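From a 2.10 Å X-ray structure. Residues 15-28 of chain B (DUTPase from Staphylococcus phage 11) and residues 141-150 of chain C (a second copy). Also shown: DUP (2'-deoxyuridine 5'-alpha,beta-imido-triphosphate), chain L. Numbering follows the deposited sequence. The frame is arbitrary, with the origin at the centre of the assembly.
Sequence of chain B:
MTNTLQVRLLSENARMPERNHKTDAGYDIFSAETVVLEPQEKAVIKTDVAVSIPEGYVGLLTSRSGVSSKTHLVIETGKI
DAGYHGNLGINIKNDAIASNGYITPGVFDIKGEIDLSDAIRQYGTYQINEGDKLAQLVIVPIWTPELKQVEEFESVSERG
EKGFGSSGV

Chain B, residues 15-28: RMPERNHKTDAGYD
Chain C (141-150) PIWTPELKQV

The contact between residues 15-28 of chain B and residues 141-150 of chain C is a largely apolar packing of side chains, fastened by one direct hydrogen bond and one bridging water, and it illustrates how two stretches can pack side chain against side chain. The stretches bury 528 Å² between them, both sides summed, yet no backbone hydrogen bond crosses from one to the other.

The chain B stretch folds back on itself. Its outgoing arm, extended through Met B16 (phi/psi -53/126) and Pro B17 (-53/163), is tied to the returning strand by Glu B18 N to Asp B28 O (3.0 Å) and Asp B28 N to Glu B18 O (2.7 Å). The loop between them turns through Asn B20 (-58/-58), Lys B22 (-61/-32) and Thr B23 (-111/1), and Ala B25 (-59/-45) leads on to Tyr B27 in the strand. Chain C runs extended from Ile C142, with Thr C144 (-124/62) as the exception, before the strand that begins at Glu C146. In register, Ala B25 CA lies 6.7 Å from Ile C142 CA, Pro B17 CA 8.2 Å from Leu C147 CA, and Met B16 CA 7.7 Å from Gln C149 CA, so over these pairs chain C numbering falls as chain B rises.

Tyr B27 is the centrepiece. Its CA-to-CB bond points toward chain C, and chi1 of -49° (m) and chi2 of -103° set the buried ring so that OH donates a short 2.5 Å hydrogen bond to Pro C145 O, near the plane of the ring. A phenol suits this place because it can satisfy a buried carbonyl while its carbons pack: Tyr B27 CE1 meets Leu C147 CD2 at 3.5 Å, and CZ lies 4.0 Å from Pro C145 CD. Proline, with no NH to offer, still contributes its carbonyl as acceptor.

Leu C147 (chi1 m, chi2 t) gives up the largest area of any residue here, 93 Å². Its CD1 lies 3.5 Å from Pro B17 O and 3.9 Å from both Pro B17 CB and Tyr B27 CD1, while Met B16 CE reaches Leu C147 CB at 3.8 Å. The flexible thioether of Met B16, all three chi angles m, also places SD 3.8 Å from Gln C149 CB. Along the chain C strand, Leu C147 and Gln C149 point toward chain B, and Glu C146 and Lys C148 point away, the alternation expected of an extended strand.

At the other end, Ile C142 (chi1 p, chi2 t) sets CD1 3.5 Å from Ala B25 CA and 4.0 Å from Ala B25 CB, a close fit against a small, buried residue. Nearby, a water donates to both Ala B25 O (2.6 Å) and Trp C143 O (2.7 Å), joining two carbonyls that could not bond directly.

Arg B19 (m, t, p) lays one face of its guanidinium over Thr C144 CB, with NH2 3.7 Å from that atom. Within its own chain, Arg B19 NH2 donates to Asp B24 O at 3.1 Å, which helps hold the group in position. The cation thus serves the interface mainly by packing.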

# COMPACT_ATOMS: atom_id res chain seq x y z
N ARG B 15 -9.50 3.88 22.51
CA ARG B 15 -8.67 4.96 22.96
C ARG B 15 -8.67 6.00 21.91
O ARG B 15 -8.54 5.68 20.72
CB ARG B 15 -7.24 4.50 23.16
CG ARG B 15 -6.37 5.64 23.65
CD ARG B 15 -5.00 5.14 24.01
NE ARG B 15 -4.10 6.27 24.19
CZ ARG B 15 -2.83 6.16 24.57
NH1 ARG B 15 -2.28 4.96 24.83
NH2 ARG B 15 -2.09 7.26 24.69
N MET B 16 -8.79 7.25 22.35
CA MET B 16 -8.76 8.39 21.46
C MET B 16 -7.50 8.30 20.59
O MET B 16 -6.40 8.15 21.12
CB MET B 16 -8.78 9.72 22.26
CG MET B 16 -10.18 10.21 22.59
SD MET B 16 -11.32 10.40 21.19
CE MET B 16 -10.92 12.07 20.65
N PRO B 17 -7.66 8.34 19.26
CA PRO B 17 -6.46 8.50 18.42
C PRO B 17 -5.60 9.70 18.84
O PRO B 17 -6.06 10.60 19.55
CB PRO B 17 -7.03 8.75 17.04
CG PRO B 17 -8.35 8.06 17.07
CD PRO B 17 -8.90 8.29 18.44
N GLU B 18 -4.36 9.71 18.39
CA GLU B 18 -3.34 10.57 18.98
C GLU B 18 -2.31 11.00 17.95
O GLU B 18 -1.69 10.16 17.30
CB GLU B 18 -2.62 9.75 20.04
CG GLU B 18 -2.23 10.46 21.30
CD GLU B 18 -1.46 9.52 22.21
OE1 GLU B 18 -0.68 8.68 21.69
OE2 GLU B 18 -1.65 9.62 23.44
N ARG B 19 -2.10 12.30 17.84
CA ARG B 19 -1.06 12.87 16.98
C ARG B 19 0.23 13.06 17.72
O ARG B 19 0.28 13.82 18.72
CB ARG B 19 -1.47 14.24 16.52
CG ARG B 19 -2.67 14.16 15.65
CD ARG B 19 -3.03 15.54 15.21
NE ARG B 19 -2.00 16.09 14.37
CZ ARG B 19 -1.97 17.37 13.99
NH1 ARG B 19 -2.92 18.23 14.38
NH2 ARG B 19 -0.96 17.80 13.23
N ASN B 20 1.28 12.42 17.19
CA ASN B 20 2.62 12.41 17.79
C ASN B 20 3.15 13.86 17.97
O ASN B 20 3.42 14.29 19.09
CB ASN B 20 3.53 11.45 16.97
CG ASN B 20 4.95 11.27 17.54
OD1 ASN B 20 5.37 11.93 18.49
ND2 ASN B 20 5.72 10.36 16.92
N HIS B 21 3.26 14.64 16.89
CA HIS B 21 3.65 16.06 17.05
C HIS B 21 2.57 16.93 16.46
O HIS B 21 1.62 16.43 15.87
CB HIS B 21 4.99 16.37 16.35
CG HIS B 21 6.19 15.56 16.84
ND1 HIS B 21 6.55 14.37 16.27
CD2 HIS B 21 7.17 15.84 17.80
CE1 HIS B 21 7.67 13.90 16.87
NE2 HIS B 21 8.05 14.80 17.81
N LYS B 22 2.74 18.24 16.62
CA LYS B 22 1.78 19.26 16.18
C LYS B 22 1.50 19.29 14.66
O LYS B 22 0.39 19.63 14.26
CB LYS B 22 2.24 20.67 16.65
N THR B 23 2.49 18.94 13.83
CA THR B 23 2.34 18.95 12.34
C THR B 23 2.32 17.54 11.65
O THR B 23 2.24 17.43 10.38
CB THR B 23 3.47 19.79 11.69
OG1 THR B 23 4.74 19.25 12.11
CG2 THR B 23 3.33 21.32 12.03
N ASP B 24 2.42 16.49 12.46
CA ASP B 24 2.35 15.14 11.94
C ASP B 24 1.06 14.87 11.14
O ASP B 24 -0.05 15.32 11.52
CB ASP B 24 2.55 14.13 13.06
CG ASP B 24 4.04 13.90 13.35
OD1 ASP B 24 4.91 14.59 12.73
OD2 ASP B 24 4.34 13.01 14.17
N ALA B 25 1.23 14.18 10.02
CA ALA B 25 0.15 13.82 9.11
C ALA B 25 -0.93 12.98 9.83
O ALA B 25 -2.13 13.21 9.66
CB ALA B 25 0.71 13.06 7.87
N GLY B 26 -0.48 12.00 10.60
CA GLY B 26 -1.38 10.97 11.10
C GLY B 26 -1.73 11.07 12.59
O GLY B 26 -0.91 11.51 13.44
N TYR B 27 -2.96 10.62 12.85
CA TYR B 27 -3.44 10.26 14.20
C TYR B 27 -3.18 8.76 14.37
O TYR B 27 -3.64 7.92 13.59
CB TYR B 27 -4.93 10.56 14.39
CG TYR B 27 -5.31 11.94 13.96
CD1 TYR B 27 -5.52 12.93 14.91
CD2 TYR B 27 -5.43 12.27 12.61
CE1 TYR B 27 -5.85 14.20 14.54
CE2 TYR B 27 -5.75 13.56 12.21
CZ TYR B 27 -6.00 14.51 13.19
OH TYR B 27 -6.30 15.80 12.85
N ASP B 28 -2.37 8.45 15.38
CA ASP B 28 -2.07 7.10 15.74
C ASP B 28 -3.30 6.43 16.30
O ASP B 28 -4.09 7.01 17.03
CB ASP B 28 -0.88 7.04 16.67
CG ASP B 28 0.44 7.34 15.96
OD1 ASP B 28 0.65 6.87 14.80
OD2 ASP B 28 1.27 8.00 16.58
N PRO C 141 -1.89 17.41 0.03
CA PRO C 141 -2.33 18.21 1.19
C PRO C 141 -2.98 17.31 2.23
O PRO C 141 -3.49 16.25 1.87
CB PRO C 141 -3.34 19.17 0.58
CG PRO C 141 -3.87 18.42 -0.59
CD PRO C 141 -2.66 17.76 -1.16
N ILE C 142 -2.94 17.69 3.50
CA ILE C 142 -3.59 16.92 4.56
C ILE C 142 -4.59 17.77 5.35
O ILE C 142 -4.44 18.98 5.43
CB ILE C 142 -2.58 16.21 5.53
CG1 ILE C 142 -1.62 17.23 6.19
CG2 ILE C 142 -1.88 15.02 4.84
CD1 ILE C 142 -0.79 16.69 7.35
N TRP C 143 -5.61 17.14 5.94
CA TRP C 143 -6.46 17.82 6.93
C TRP C 143 -6.03 17.38 8.30
O TRP C 143 -6.01 16.16 8.56
CB TRP C 143 -7.91 17.46 6.67
CG TRP C 143 -8.94 18.26 7.42
CD1 TRP C 143 -8.97 19.64 7.65
CD2 TRP C 143 -10.16 17.74 8.04
NE1 TRP C 143 -10.07 19.99 8.36
CE2 TRP C 143 -10.84 18.89 8.63
CE3 TRP C 143 -10.72 16.47 8.17
CZ2 TRP C 143 -12.04 18.76 9.33
CZ3 TRP C 143 -11.92 16.35 8.87
CH2 TRP C 143 -12.58 17.48 9.42
N THR C 144 -5.67 18.32 9.19
CA THR C 144 -5.22 17.96 10.57
C THR C 144 -6.04 18.66 11.72
O THR C 144 -5.49 19.44 12.53
CB THR C 144 -3.69 18.22 10.74
OG1 THR C 144 -3.42 19.56 10.39
CG2 THR C 144 -2.81 17.32 9.79
N PRO C 145 -7.36 18.37 11.79
CA PRO C 145 -8.26 19.02 12.74
C PRO C 145 -8.04 18.53 14.16
O PRO C 145 -7.55 17.40 14.34
CB PRO C 145 -9.65 18.57 12.27
CG PRO C 145 -9.42 17.21 11.73
CD PRO C 145 -8.06 17.27 11.07
N GLU C 146 -8.40 19.34 15.14
CA GLU C 146 -8.50 18.88 16.54
C GLU C 146 -9.59 17.79 16.60
O GLU C 146 -10.64 17.93 15.96
CB GLU C 146 -8.83 20.07 17.51
N LEU C 147 -9.36 16.71 17.35
CA LEU C 147 -10.39 15.67 17.50
C LEU C 147 -11.37 16.10 18.59
O LEU C 147 -10.95 16.62 19.62
CB LEU C 147 -9.78 14.31 17.85
CG LEU C 147 -8.70 13.71 16.95
CD1 LEU C 147 -8.33 12.36 17.56
CD2 LEU C 147 -9.14 13.65 15.48
N LYS C 148 -12.67 15.91 18.35
CA LYS C 148 -13.69 16.09 19.38
C LYS C 148 -14.34 14.75 19.71
O LYS C 148 -15.09 14.22 18.91
CB LYS C 148 -14.75 17.12 18.95
N GLN C 149 -14.09 14.20 20.90
CA GLN C 149 -14.86 13.01 21.33
C GLN C 149 -16.35 13.36 21.56
O GLN C 149 -16.68 14.32 22.27
CB GLN C 149 -14.29 12.34 22.58
CG GLN C 149 -15.06 11.06 22.89
CD GLN C 149 -14.54 10.29 24.08
OE1 GLN C 149 -13.52 10.65 24.70
NE2 GLN C 149 -15.23 9.19 24.40
N VAL C 150 -17.23 12.59 20.92
CA VAL C 150 -18.68 12.76 21.07
C VAL C 150 -19.30 11.40 21.49
O VAL C 150 -18.74 10.30 21.22
CB VAL C 150 -19.34 13.26 19.75
CG1 VAL C 150 -18.84 14.64 19.34
CG2 VAL C 150 -19.11 12.25 18.62
O4 DUP L . 8.96 4.34 4.59
C4 DUP L . 9.25 5.38 5.38
C5 DUP L . 8.35 5.83 6.35
C6 DUP L . 8.69 6.91 7.17
N3 DUP L . 10.43 6.01 5.26
C2 DUP L . 10.76 7.05 6.10
O2 DUP L . 11.97 7.66 5.93
N1 DUP L . 9.90 7.49 7.06
C1' DUP L . 10.26 8.60 7.97
C2' DUP L . 9.47 9.84 7.61
C3' DUP L . 8.40 9.93 8.68
O3' DUP L . 8.07 11.30 8.91
O4' DUP L . 9.93 8.20 9.32
C4' DUP L . 9.00 9.17 9.89
C5' DUP L . 7.99 8.46 10.78
O5' DUP L . 6.96 7.76 10.06
PA DUP L . 5.83 6.97 10.92
O1A DUP L . 5.13 6.09 9.90
O2A DUP L . 5.02 7.87 11.78
N3A DUP L . 6.79 5.95 11.87
PB DUP L . 6.60 5.56 13.51
O1B DUP L . 5.17 5.97 13.88
O2B DUP L . 6.96 4.10 13.68
O3B DUP L . 7.67 6.53 14.29
PG DUP L . 7.53 8.07 14.92
O2G DUP L . 6.20 8.71 14.50
O1G DUP L . 7.50 7.62 16.32
O3G DUP L . 8.78 8.70 14.40
O HOH W 1 -4.47 13.91 8.71